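PDB 4CD7: endo-beta-1,4-mannanase from Alicyclobacillus acidocaldarius, which probably hydrolyses internal beta-1,4-mannosidic linkages in mannan polysaccharides. Local coordinates for residues T29-A34 and P284-P289; C150-A155 and V177-N182; S199-Y204 and F229-C234. All blocks are in the same frame, centred on the assembly; numbering follows the deposited sequence.

Contact 1: residues T29-A34 and P284-P289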
loop_
_atom_site.group_PDB
_atom_site.type_symbol
_atom_site.label_atom_id
_atom_site.label_comp_id
_atom_site.label_asym_id
_atom_site.label_seq_id
_atom_site.Cartn_x
_atom_site.Cartn_y
_atom_site.Cartn_z
ATOM N N THR A 29 0.933 20.882 3.763
ATOM C CA THR A 29 0.086 21.906 3.163
ATOM C C THR A 29 -1.322 21.954 3.757
ATOM O O THR A 29 -1.792 20.981 4.323
ATOM C CB THR A 29 -0.060 21.714 1.639
ATOM O OG1 THR A 29 -0.691 20.463 1.358
ATOM C CG2 THR A 29 1.293 21.812 0.924
ATOM N N ASP A 30 -1.990 23.097 3.587
ATOM C CA ASP A 30 -3.416 23.231 3.924
ATOM C C ASP A 30 -4.260 22.241 3.129
ATOM O O ASP A 30 -5.224 21.651 3.652
ATOM C CB ASP A 30 -3.903 24.660 3.654
ATOM C CG ASP A 30 -3.311 25.660 4.615
ATOM O OD1 ASP A 30 -2.876 25.260 5.712
ATOM O OD2 ASP A 30 -3.282 26.861 4.278
ATOM N N GLU A 31 -3.890 22.079 1.862
ATOM C CA GLU A 31 -4.546 21.126 0.980
ATOM C C GLU A 31 -4.500 19.715 1.529
ATOM O O GLU A 31 -5.504 19.018 1.478
ATOM C CB GLU A 31 -3.907 21.135 -0.397
ATOM C CG GLU A 31 -4.259 22.365 -1.203
ATOM C CD GLU A 31 -3.288 23.530 -1.041
ATOM O OE1 GLU A 31 -2.507 23.620 -0.057
ATOM O OE2 GLU A 31 -3.315 24.384 -1.945
ATOM N N ALA A 32 -3.343 19.284 2.038
ATOM C CA ALA A 32 -3.217 17.889 2.518
ATOM C C ALA A 32 -4.085 17.705 3.760
ATOM O O ALA A 32 -4.742 16.671 3.938
ATOM C CB ALA A 32 -1.764 17.520 2.799
ATOM N N ARG A 33 -4.110 18.720 4.608
ATOM C CA ARG A 33 -4.946 18.703 5.809
ATOM C C ARG A 33 -6.423 18.593 5.464
ATOM O O ARG A 33 -7.158 17.793 6.053
ATOM C CB ARG A 33 -4.654 19.948 6.672
ATOM C CG ARG A 33 -3.215 19.947 7.181
ATOM C CD ARG A 33 -2.916 21.127 8.089
ATOM N NE ARG A 33 -3.433 20.896 9.429
ATOM C CZ ARG A 33 -2.917 20.031 10.314
ATOM N NH1 ARG A 33 -1.854 19.259 10.033
ATOM N NH2 ARG A 33 -3.480 19.925 11.496
ATOM N N ALA A 34 -6.845 19.357 4.470
ATOM C CA ALA A 34 -8.215 19.333 4.001
ATOM C C ALA A 34 -8.572 17.968 3.423
ATOM O O ALA A 34 -9.671 17.463 3.649
ATOM C CB ALA A 34 -8.443 20.439 2.978
ATOM N N PRO A 284 -5.626 11.258 -2.882
ATOM C CA PRO A 284 -4.560 12.208 -3.163
ATOM C C PRO A 284 -4.392 13.233 -2.054
ATOM O O PRO A 284 -5.352 13.521 -1.356
ATOM C CB PRO A 284 -5.047 12.892 -4.442
ATOM C CG PRO A 284 -6.532 12.884 -4.295
ATOM C CD PRO A 284 -6.865 11.578 -3.617
ATOM N N TRP A 285 -3.193 13.799 -1.913
ATOM C CA TRP A 285 -3.002 14.896 -0.931
ATOM C C TRP A 285 -3.715 16.165 -1.365
ATOM O O TRP A 285 -4.087 16.981 -0.517
ATOM C CB TRP A 285 -1.510 15.206 -0.665
ATOM C CG TRP A 285 -0.799 15.801 -1.800
ATOM C CD1 TRP A 285 -0.089 15.135 -2.746
ATOM C CD2 TRP A 285 -0.694 17.206 -2.132
ATOM N NE1 TRP A 285 0.430 16.021 -3.656
ATOM C CE2 TRP A 285 0.077 17.297 -3.301
ATOM C CE3 TRP A 285 -1.173 18.385 -1.547
ATOM C CZ2 TRP A 285 0.386 18.511 -3.909
ATOM C CZ3 TRP A 285 -0.864 19.609 -2.157
ATOM C CH2 TRP A 285 -0.091 19.655 -3.327
ATOM N N LYS A 286 -3.885 16.340 -2.681
ATOM C CA LYS A 286 -4.657 17.452 -3.217
ATOM C C LYS A 286 -5.944 16.879 -3.803
ATOM O O LYS A 286 -5.940 16.263 -4.864
ATOM C CB LYS A 286 -3.885 18.247 -4.279
ATOM C CG LYS A 286 -4.622 19.537 -4.653
ATOM C CD LYS A 286 -3.828 20.375 -5.629
ATOM C CE LYS A 286 -4.495 21.727 -5.824
ATOM N NZ LYS A 286 -3.643 22.629 -6.657
ATOM N N LEU A 287 -7.038 17.037 -3.072
ATOM C CA LEU A 287 -8.314 16.421 -3.469
ATOM C C LEU A 287 -9.129 17.344 -4.388
ATOM O O LEU A 287 -9.317 18.518 -4.073
ATOM C CB LEU A 287 -9.121 16.087 -2.224
ATOM C CG LEU A 287 -10.361 15.227 -2.362
ATOM C CD1 LEU A 287 -10.044 13.861 -2.975
ATOM C CD2 LEU A 287 -11.058 15.084 -1.009
ATOM N N TYR A 288 -9.583 16.807 -5.524
ATOM C CA TYR A 288 -10.511 17.512 -6.420
ATOM C C TYR A 288 -11.851 17.707 -5.701
ATOM O O TYR A 288 -12.208 16.909 -4.841
ATOM C CB TYR A 288 -10.691 16.750 -7.755
ATOM C CG TYR A 288 -11.132 15.320 -7.566
ATOM C CD1 TYR A 288 -12.463 14.998 -7.370
ATOM C CD2 TYR A 288 -10.205 14.288 -7.548
ATOM C CE1 TYR A 288 -12.870 13.676 -7.182
ATOM C CE2 TYR A 288 -10.590 12.968 -7.348
ATOM C CZ TYR A 288 -11.922 12.667 -7.154
ATOM O OH TYR A 288 -12.298 11.354 -6.941
ATOM N N PRO A 289 -12.601 18.766 -6.045
ATOM C CA PRO A 289 -13.973 18.923 -5.495
ATOM C C PRO A 289 -14.970 17.906 -6.063
ATOM O O PRO A 289 -14.767 17.422 -7.175
ATOM C CB PRO A 289 -14.347 20.340 -5.916
ATOM C CG PRO A 289 -13.571 20.587 -7.140
ATOM C CD PRO A 289 -12.259 19.840 -6.993
HETATM O O HOH W 1 -7.144 18.893 -0.806
#
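Trp-285 presents the CE3-CZ3 side of its indole to the first turn of helix 30-40. Thr-29 OG1 sits 3.6 Å from Trp-285 CE3, the two side chains crossing at about a right angle, and the CB of Glu-31 lies 3.8 Å from Trp-285 CZ3. Beside the ring, the methyl of Ala-32 rests against the CB of Trp-285, and Ala-32 CA points its hydrogen at Trp-285 O, 3.3 Å away. The segments share no direct hydrogen bond; water 1 joins them instead, donating to Glu-31 O (2.8 Å) and accepting from Leu-287 N (2.9 Å).

What positions these groups is local. Trp-285 places CG between its own N and carbonyl carbon (chi1 68°), which turns the indole to the helix end, while Lys-286 CB lies over one face of the ring. Thr-29 is the N-cap: its OG1 accepts from Ala-32 N at 3.0 Å and is also bonded to Thr-26 O. Further along, Pro-284 O is bonded to Ser-35 OG. Here the loop after the last strand of a TIM barrel packs on the start of the helix that follows its first strand.

Contact 2: residues C150-A155 and V177-N182. With BMA (beta-D-mannopyranose), chain C; IFM (5-hydroxymethyl-3,4-dihydroxypiperidine), chain E; MAN (alpha-D-mannopyranose), chain B.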
loop_
_atom_site.group_PDB
_atom_site.type_symbol
_atom_site.label_atom_id
_atom_site.label_comp_id
_atom_site.label_asym_id
_atom_site.label_seq_id
_atom_site.Cartn_x
_atom_site.Cartn_y
_atom_site.Cartn_z
ATOM N N CYS A 150 6.800 -3.386 -0.862
ATOM C CA CYS A 150 5.645 -3.325 -1.743
ATOM C C CYS A 150 5.985 -3.785 -3.164
ATOM O O CYS A 150 6.726 -3.111 -3.877
ATOM C CB CYS A 150 5.114 -1.879 -1.780
ATOM S SG CYS A 150 3.672 -1.641 -2.829
ATOM N N GLU A 151 5.417 -4.935 -3.561
ATOM C CA GLU A 151 5.464 -5.429 -4.931
ATOM C C GLU A 151 6.876 -5.708 -5.445
ATOM O O GLU A 151 7.142 -5.543 -6.644
ATOM C CB GLU A 151 4.739 -4.465 -5.878
ATOM C CG GLU A 151 3.248 -4.279 -5.594
ATOM C CD GLU A 151 2.594 -3.201 -6.461
ATOM O OE1 GLU A 151 3.226 -2.649 -7.408
ATOM O OE2 GLU A 151 1.433 -2.863 -6.158
ATOM N N MET A 152 7.776 -6.173 -4.571
ATOM C CA MET A 152 9.188 -6.307 -4.937
ATOM C C MET A 152 9.443 -7.690 -5.526
ATOM O O MET A 152 10.262 -8.476 -5.021
ATOM C CB MET A 152 10.102 -6.026 -3.746
ATOM C CG MET A 152 9.867 -4.677 -3.064
ATOM S SD MET A 152 10.125 -3.251 -4.136
ATOM C CE MET A 152 11.897 -3.225 -4.311
ATOM N N THR A 153 8.742 -8.002 -6.616
ATOM C CA THR A 153 8.788 -9.371 -7.133
ATOM C C THR A 153 10.199 -9.900 -7.452
ATOM O O THR A 153 10.530 -10.997 -7.065
ATOM C CB THR A 153 7.850 -9.507 -8.334
ATOM O OG1 THR A 153 6.511 -9.286 -7.886
ATOM C CG2 THR A 153 7.968 -10.921 -8.993
ATOM N N THR A 154 11.048 -9.109 -8.107
ATOM C CA THR A 154 12.433 -9.561 -8.391
ATOM C C THR A 154 13.326 -9.689 -7.119
ATOM O O THR A 154 14.296 -10.434 -7.114
ATOM C CB THR A 154 13.170 -8.658 -9.404
ATOM O OG1 THR A 154 13.024 -7.302 -9.012
ATOM C CG2 THR A 154 12.627 -8.796 -10.840
ATOM N N ALA A 155 13.034 -8.908 -6.081
ATOM C CA ALA A 155 13.783 -8.968 -4.829
ATOM C C ALA A 155 13.371 -10.141 -3.930
ATOM O O ALA A 155 14.132 -10.578 -3.077
ATOM C CB ALA A 155 13.578 -7.663 -4.057
ATOM N N VAL A 177 3.826 -5.559 11.669
ATOM C CA VAL A 177 4.636 -5.473 10.468
ATOM C C VAL A 177 3.991 -6.338 9.389
ATOM O O VAL A 177 3.602 -7.466 9.656
ATOM C CB VAL A 177 6.090 -5.956 10.720
ATOM C CG1 VAL A 177 6.866 -6.057 9.425
ATOM C CG2 VAL A 177 6.786 -5.029 11.711
ATOM N N THR A 178 3.875 -5.783 8.188
ATOM C CA THR A 178 3.473 -6.563 7.026
ATOM C C THR A 178 4.450 -6.360 5.889
ATOM O O THR A 178 5.258 -5.436 5.900
ATOM C CB THR A 178 2.040 -6.180 6.574
ATOM O OG1 THR A 178 1.555 -7.130 5.623
ATOM C CG2 THR A 178 1.996 -4.743 5.980
ATOM N N TYR A 179 4.411 -7.273 4.938
ATOM C CA TYR A 179 5.024 -7.095 3.614
ATOM C C TYR A 179 3.871 -7.250 2.615
ATOM O O TYR A 179 3.087 -8.187 2.728
ATOM C CB TYR A 179 6.141 -8.143 3.336
ATOM C CG TYR A 179 6.605 -8.118 1.922
ATOM C CD1 TYR A 179 7.430 -7.080 1.447
ATOM C CD2 TYR A 179 6.193 -9.086 1.007
ATOM C CE1 TYR A 179 7.816 -7.003 0.126
ATOM C CE2 TYR A 179 6.602 -9.009 -0.317
ATOM C CZ TYR A 179 7.415 -7.992 -0.760
ATOM O OH TYR A 179 7.773 -7.919 -2.108
ATOM N N ASN A 180 3.841 -6.349 1.632
ATOM C CA ASN A 180 2.827 -6.203 0.593
ATOM C C ASN A 180 3.389 -6.780 -0.738
ATOM O O ASN A 180 4.166 -6.144 -1.455
ATOM C CB ASN A 180 2.492 -4.693 0.550
ATOM C CG ASN A 180 1.597 -4.213 -0.598
ATOM O OD1 ASN A 180 1.362 -2.982 -0.685
ATOM N ND2 ASN A 180 1.088 -5.096 -1.445
ATOM N N CYS A 181 2.998 -8.003 -1.063
ATOM C CA CYS A 181 3.421 -8.633 -2.333
ATOM C C CYS A 181 2.459 -8.244 -3.443
ATOM O O CYS A 181 1.368 -7.713 -3.180
ATOM C CB CYS A 181 3.503 -10.165 -2.214
ATOM S SG CYS A 181 1.916 -11.020 -2.110
ATOM N N ASN A 182 2.871 -8.476 -4.684
ATOM C CA ASN A 182 2.001 -8.209 -5.829
ATOM C C ASN A 182 0.932 -9.293 -5.926
ATOM O O ASN A 182 1.122 -10.412 -5.445
ATOM C CB ASN A 182 2.800 -8.132 -7.136
ATOM C CG ASN A 182 2.052 -7.371 -8.219
ATOM O OD1 ASN A 182 1.240 -6.501 -7.920
ATOM N ND2 ASN A 182 2.303 -7.718 -9.490
HETATM C C1 BMA C . 2.327 -3.683 -12.476
HETATM C C2 BMA C . 2.620 -2.228 -12.851
HETATM C C3 BMA C . 2.898 -1.426 -11.587
HETATM C C4 BMA C . 1.825 -1.661 -10.527
HETATM C C5 BMA C . 1.539 -3.140 -10.303
HETATM C C6 BMA C . 0.358 -3.335 -9.368
HETATM O O2 BMA C . 1.528 -1.637 -13.566
HETATM O O3 BMA C . 3.008 -0.019 -11.834
HETATM O O4 BMA C . 2.318 -1.126 -9.298
HETATM O O5 BMA C . 1.248 -3.767 -11.542
HETATM O O6 BMA C . -0.026 -4.712 -9.354
HETATM O O4 IFM E . 0.046 3.452 -8.308
HETATM C C4 IFM E . 0.507 2.105 -8.268
HETATM C C3 IFM E . 1.557 1.930 -7.170
HETATM O O3 IFM E . 2.762 2.556 -7.629
HETATM C C2 IFM E . 1.853 0.464 -6.810
HETATM N N IFM E . 0.725 -0.440 -6.986
HETATM C C1 IFM E . -0.286 -0.219 -7.992
HETATM C C5 IFM E . -0.712 1.232 -8.065
HETATM C C6 IFM E . -1.727 1.415 -9.184
HETATM O O6 IFM E . -1.204 1.083 -10.466
HETATM C C1 MAN B . 1.330 -8.178 -14.817
HETATM C C2 MAN B . 1.238 -8.018 -13.318
HETATM C C3 MAN B . 1.081 -6.524 -13.068
HETATM C C4 MAN B . 2.295 -5.782 -13.645
HETATM C C5 MAN B . 2.645 -6.201 -15.087
HETATM C C6 MAN B . 4.068 -5.769 -15.430
HETATM O O1 MAN B . 0.092 -8.346 -15.507
HETATM O O2 MAN B . 2.410 -8.546 -12.684
HETATM O O3 MAN B . 0.936 -6.250 -11.694
HETATM O O4 MAN B . 2.019 -4.399 -13.674
HETATM O O5 MAN B . 2.521 -7.608 -15.345
HETATM O O6 MAN B . 4.042 -5.190 -16.705
HETATM O O HOH W 2 5.520 -8.973 -5.290
HETATM O O HOH W 3 4.555 -9.821 -9.742
#
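Glu-151 stretches straight out from CB (chi2 174°), and Asn-182 turns CG away from its own N (chi1 -159°), which brings the two side chains across each other at the sugars. They touch where Glu-151 CG lies 3.8 Å from Asn-182 OD1, with the carboxylate and amide planes 45° apart. Each of their four terminal atoms holds a different ligand atom. Glu-151 OE1 accepts from BMA O4 at 2.6 Å, and Glu-151 OE2 from the piperidine N of IFM at 2.7 Å. Asn-182 OD1 takes the hydroxyl of BMA O6 at 2.6 Å, while its ND2 gives a nearly straight bond to MAN O3 at 3.0 Å. Trp-103 NE1 and Ser-201 OG bond the same carboxylate, one oxygen each, and fix its rotation. If an alanine stood in place of Glu-151, BMA O4 and the IFM nitrogen would probably each lose an acceptor, and Trp-103 NE1 its mate.

Behind the ligands, Glu-151 N donates to Asn-180 O at 2.7 Å, one of the bonds that make the parallel bridge of Cys-150 with Asn-180. Tyr-179 OH accepts from Met-152 N at 3.0 Å and is also bonded to Glu-156. Thr-153 OG1 reaches Asn-182 through water 2, at the backbone N, and water 3, at ND2.

A glutamate just past the fourth barrel strand, bonded to BMA O4, the oxygen that would probably carry the bond to be cut, is consistent with the acid/base site of clan GH-A TIM-barrel hydrolases.

Contact 3: residues S199-Y204 and F229-C234; sequences SSSAYY and FMEVGC. With IFM (5-hydroxymethyl-3,4-dihydroxypiperidine), chain E; BMA (beta-D-mannopyranose), chain C.
Glu-231 OE1 is gripped twice, by Tyr-203 OH at 2.6 Å and by the piperidine N of IFM, also at 2.6 Å from OE1. The tyrosine uses the anti lone pair of that oxygen, and OE1 lies in the plane of the phenol ring, although the carboxylate as a whole stands 89° to it. Lys-93 forms a salt bridge with the other oxygen, OE2. The outstretched chain of Glu-231 (chi2 -164°) carries the carboxylate past Ser-201, whose OG packs 3.4 Å from Glu-231 CD and is hydrogen-bonded to Asn-180 ND2 as well as to Glu-151. The phenol also borders the ligand: Tyr-203 CE2 is 3.4 Å from IFM C1.

These segments end the two strands of a beta-alpha-beta unit of the TIM barrel, strand 197-201, helix 209-223 and strand 227-232. A glutamate at the end of the seventh strand is placed as the nucleophile is in clan GH-A enzymes, and Glu-231 probably has that role.

The backbone turns a corner at Met-230 and Glu-231, whose N atoms both bond weakly to Ser-200 O. At the same corner Ala-202 N donates to Glu-231 O at 2.9 Å. Ala-202 CB sits over one face of Phe-229, 3.6 Å from the ring centroid, a CH-pi contact. At the edge of Tyr-203, CD1 lies 3.3 Å from Gly-233 O, a buried carbonyl oxygen without a hydrogen-bond partner.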
loop_
_atom_site.group_PDB
_atom_site.type_symbol
_atom_site.label_atom_id
_atom_site.label_comp_id
_atom_site.label_asym_id
_atom_site.label_seq_id
_atom_site.Cartn_x
_atom_site.Cartn_y
_atom_site.Cartn_z
ATOM N N SER A 199 0.026 -9.563 3.239
ATOM C CA SER A 199 -0.768 -8.592 2.493
ATOM C C SER A 199 -0.376 -8.543 1.041
ATOM O O SER A 199 0.762 -8.894 0.693
ATOM C CB SER A 199 -0.741 -7.188 3.133
ATOM O OG SER A 199 0.527 -6.525 2.976
ATOM N N SER A 200 -1.329 -8.168 0.195
ATOM C CA SER A 200 -1.060 -8.053 -1.230
ATOM C C SER A 200 -1.712 -6.853 -1.893
ATOM O O SER A 200 -2.622 -6.226 -1.348
ATOM C CB SER A 200 -1.458 -9.325 -1.992
ATOM O OG SER A 200 -2.855 -9.534 -1.925
ATOM N N SER A 201 -1.185 -6.549 -3.073
ATOM C CA SER A 201 -1.722 -5.565 -3.997
ATOM C C SER A 201 -2.690 -6.314 -4.884
ATOM O O SER A 201 -2.329 -6.822 -5.961
ATOM C CB SER A 201 -0.608 -4.933 -4.842
ATOM O OG SER A 201 0.163 -3.968 -4.109
ATOM N N ALA A 202 -3.918 -6.403 -4.401
ATOM C CA ALA A 202 -4.906 -7.314 -4.925
ATOM C C ALA A 202 -5.708 -6.770 -6.112
ATOM O O ALA A 202 -6.951 -6.764 -6.081
ATOM C CB ALA A 202 -5.855 -7.698 -3.799
ATOM N N TYR A 203 -5.000 -6.396 -7.172
ATOM C CA TYR A 203 -5.599 -5.839 -8.379
ATOM C C TYR A 203 -6.050 -6.966 -9.319
ATOM O O TYR A 203 -5.583 -7.095 -10.429
ATOM C CB TYR A 203 -4.597 -4.935 -9.066
ATOM C CG TYR A 203 -4.226 -3.701 -8.251
ATOM C CD1 TYR A 203 -5.085 -2.621 -8.168
ATOM C CD2 TYR A 203 -2.995 -3.607 -7.600
ATOM C CE1 TYR A 203 -4.743 -1.476 -7.443
ATOM C CE2 TYR A 203 -2.637 -2.477 -6.875
ATOM C CZ TYR A 203 -3.515 -1.408 -6.803
ATOM O OH TYR A 203 -3.186 -0.261 -6.108
ATOM N N TYR A 204 -6.940 -7.801 -8.819
ATOM C CA TYR A 204 -7.492 -8.890 -9.604
ATOM C C TYR A 204 -8.546 -8.323 -10.542
ATOM O O TYR A 204 -9.372 -7.513 -10.136
ATOM C CB TYR A 204 -8.059 -9.979 -8.673
ATOM C CG TYR A 204 -6.953 -10.610 -7.892
ATOM C CD1 TYR A 204 -5.988 -11.371 -8.540
ATOM C CD2 TYR A 204 -6.817 -10.403 -6.520
ATOM C CE1 TYR A 204 -4.931 -11.938 -7.843
ATOM C CE2 TYR A 204 -5.751 -10.959 -5.810
ATOM C CZ TYR A 204 -4.793 -11.709 -6.496
ATOM O OH TYR A 204 -3.702 -12.289 -5.846
ATOM N N PHE A 229 -5.581 -6.996 2.102
ATOM C CA PHE A 229 -5.082 -6.321 0.929
ATOM C C PHE A 229 -4.470 -4.956 1.274
ATOM O O PHE A 229 -5.200 -4.037 1.677
ATOM C CB PHE A 229 -6.216 -6.160 -0.110
ATOM C CG PHE A 229 -6.916 -7.452 -0.489
ATOM C CD1 PHE A 229 -6.225 -8.650 -0.575
ATOM C CD2 PHE A 229 -8.283 -7.456 -0.736
ATOM C CE1 PHE A 229 -6.885 -9.822 -0.927
ATOM C CE2 PHE A 229 -8.939 -8.609 -1.082
ATOM C CZ PHE A 229 -8.242 -9.805 -1.171
ATOM N N MET A 230 -3.151 -4.817 1.128
ATOM C CA MET A 230 -2.499 -3.524 1.395
ATOM C C MET A 230 -2.691 -2.503 0.266
ATOM O O MET A 230 -2.540 -1.288 0.495
ATOM C CB MET A 230 -1.010 -3.696 1.680
ATOM C CG MET A 230 -0.622 -3.693 3.141
ATOM S SD MET A 230 -1.018 -2.155 3.985
ATOM C CE MET A 230 0.058 -1.006 3.184
ATOM N N GLU A 231 -3.070 -2.967 -0.924
ATOM C CA GLU A 231 -3.567 -2.068 -1.989
ATOM C C GLU A 231 -4.714 -2.789 -2.700
ATOM O O GLU A 231 -4.589 -3.969 -2.985
ATOM C CB GLU A 231 -2.525 -1.768 -3.077
ATOM C CG GLU A 231 -1.201 -1.213 -2.620
ATOM C CD GLU A 231 -0.383 -0.585 -3.748
ATOM O OE1 GLU A 231 -0.881 -0.456 -4.893
ATOM O OE2 GLU A 231 0.789 -0.247 -3.478
ATOM N N VAL A 232 -5.799 -2.083 -2.991
ATOM C CA VAL A 232 -6.835 -2.588 -3.884
ATOM C C VAL A 232 -7.616 -1.393 -4.416
ATOM O O VAL A 232 -7.924 -0.464 -3.676
ATOM C CB VAL A 232 -7.712 -3.655 -3.157
ATOM C CG1 VAL A 232 -8.562 -3.058 -2.042
ATOM C CG2 VAL A 232 -8.520 -4.432 -4.162
ATOM N N GLY A 233 -7.913 -1.390 -5.707
ATOM C CA GLY A 233 -8.629 -0.276 -6.312
ATOM C C GLY A 233 -8.698 -0.460 -7.808
ATOM O O GLY A 233 -8.181 -1.448 -8.363
ATOM N N CYS A 234 -9.329 0.511 -8.451
ATOM C CA CYS A 234 -9.464 0.519 -9.890
ATOM C C CYS A 234 -9.658 1.948 -10.397
ATOM O O CYS A 234 -10.417 2.708 -9.801
ATOM C CB CYS A 234 -10.659 -0.366 -10.273
ATOM S SG CYS A 234 -10.931 -0.604 -12.037
HETATM O O4 IFM E . 0.046 3.452 -8.308
HETATM C C4 IFM E . 0.507 2.105 -8.268
HETATM C C3 IFM E . 1.557 1.930 -7.170
HETATM O O3 IFM E . 2.762 2.556 -7.629
HETATM C C2 IFM E . 1.853 0.464 -6.810
HETATM N N IFM E . 0.725 -0.440 -6.986
HETATM C C1 IFM E . -0.286 -0.219 -7.992
HETATM C C5 IFM E . -0.712 1.232 -8.065
HETATM C C6 IFM E . -1.727 1.415 -9.184
HETATM O O6 IFM E . -1.204 1.083 -10.466
HETATM C C1 BMA C . 2.327 -3.683 -12.476
HETATM C C2 BMA C . 2.620 -2.228 -12.851
HETATM C C3 BMA C . 2.898 -1.426 -11.587
HETATM C C4 BMA C . 1.825 -1.661 -10.527
HETATM C C5 BMA C . 1.539 -3.140 -10.303
HETATM C C6 BMA C . 0.358 -3.335 -9.368
HETATM O O2 BMA C . 1.528 -1.637 -13.566
HETATM O O3 BMA C . 3.008 -0.019 -11.834
HETATM O O4 BMA C . 2.318 -1.126 -9.298
HETATM O O5 BMA C . 1.248 -3.767 -11.542
HETATM O O6 BMA C . -0.026 -4.712 -9.354
#

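Overall arrangement
Contacts 2 and 3 are buried and adjoin, their centres about 12 Å apart; contact 1 lies at the surface, its centre about 28 Å from that of contact 2 and about 23 Å from that of contact 3. Strands 176-182 and 197-201, neighbours in the barrel, tie contacts 2 and 3 together through Cys-181 O and Ser-201 N, and both contacts line the sugar site, each presenting a glutamate to IFM. Their chemistry rests on backbone pairing and buried carboxylates that bond the ligands, with waters helping in contact 2. Contact 1 joins a capped helix start to a loop through an indole and a bridging water; the Trp-285 side chain is about 10 Å from a bound BMA.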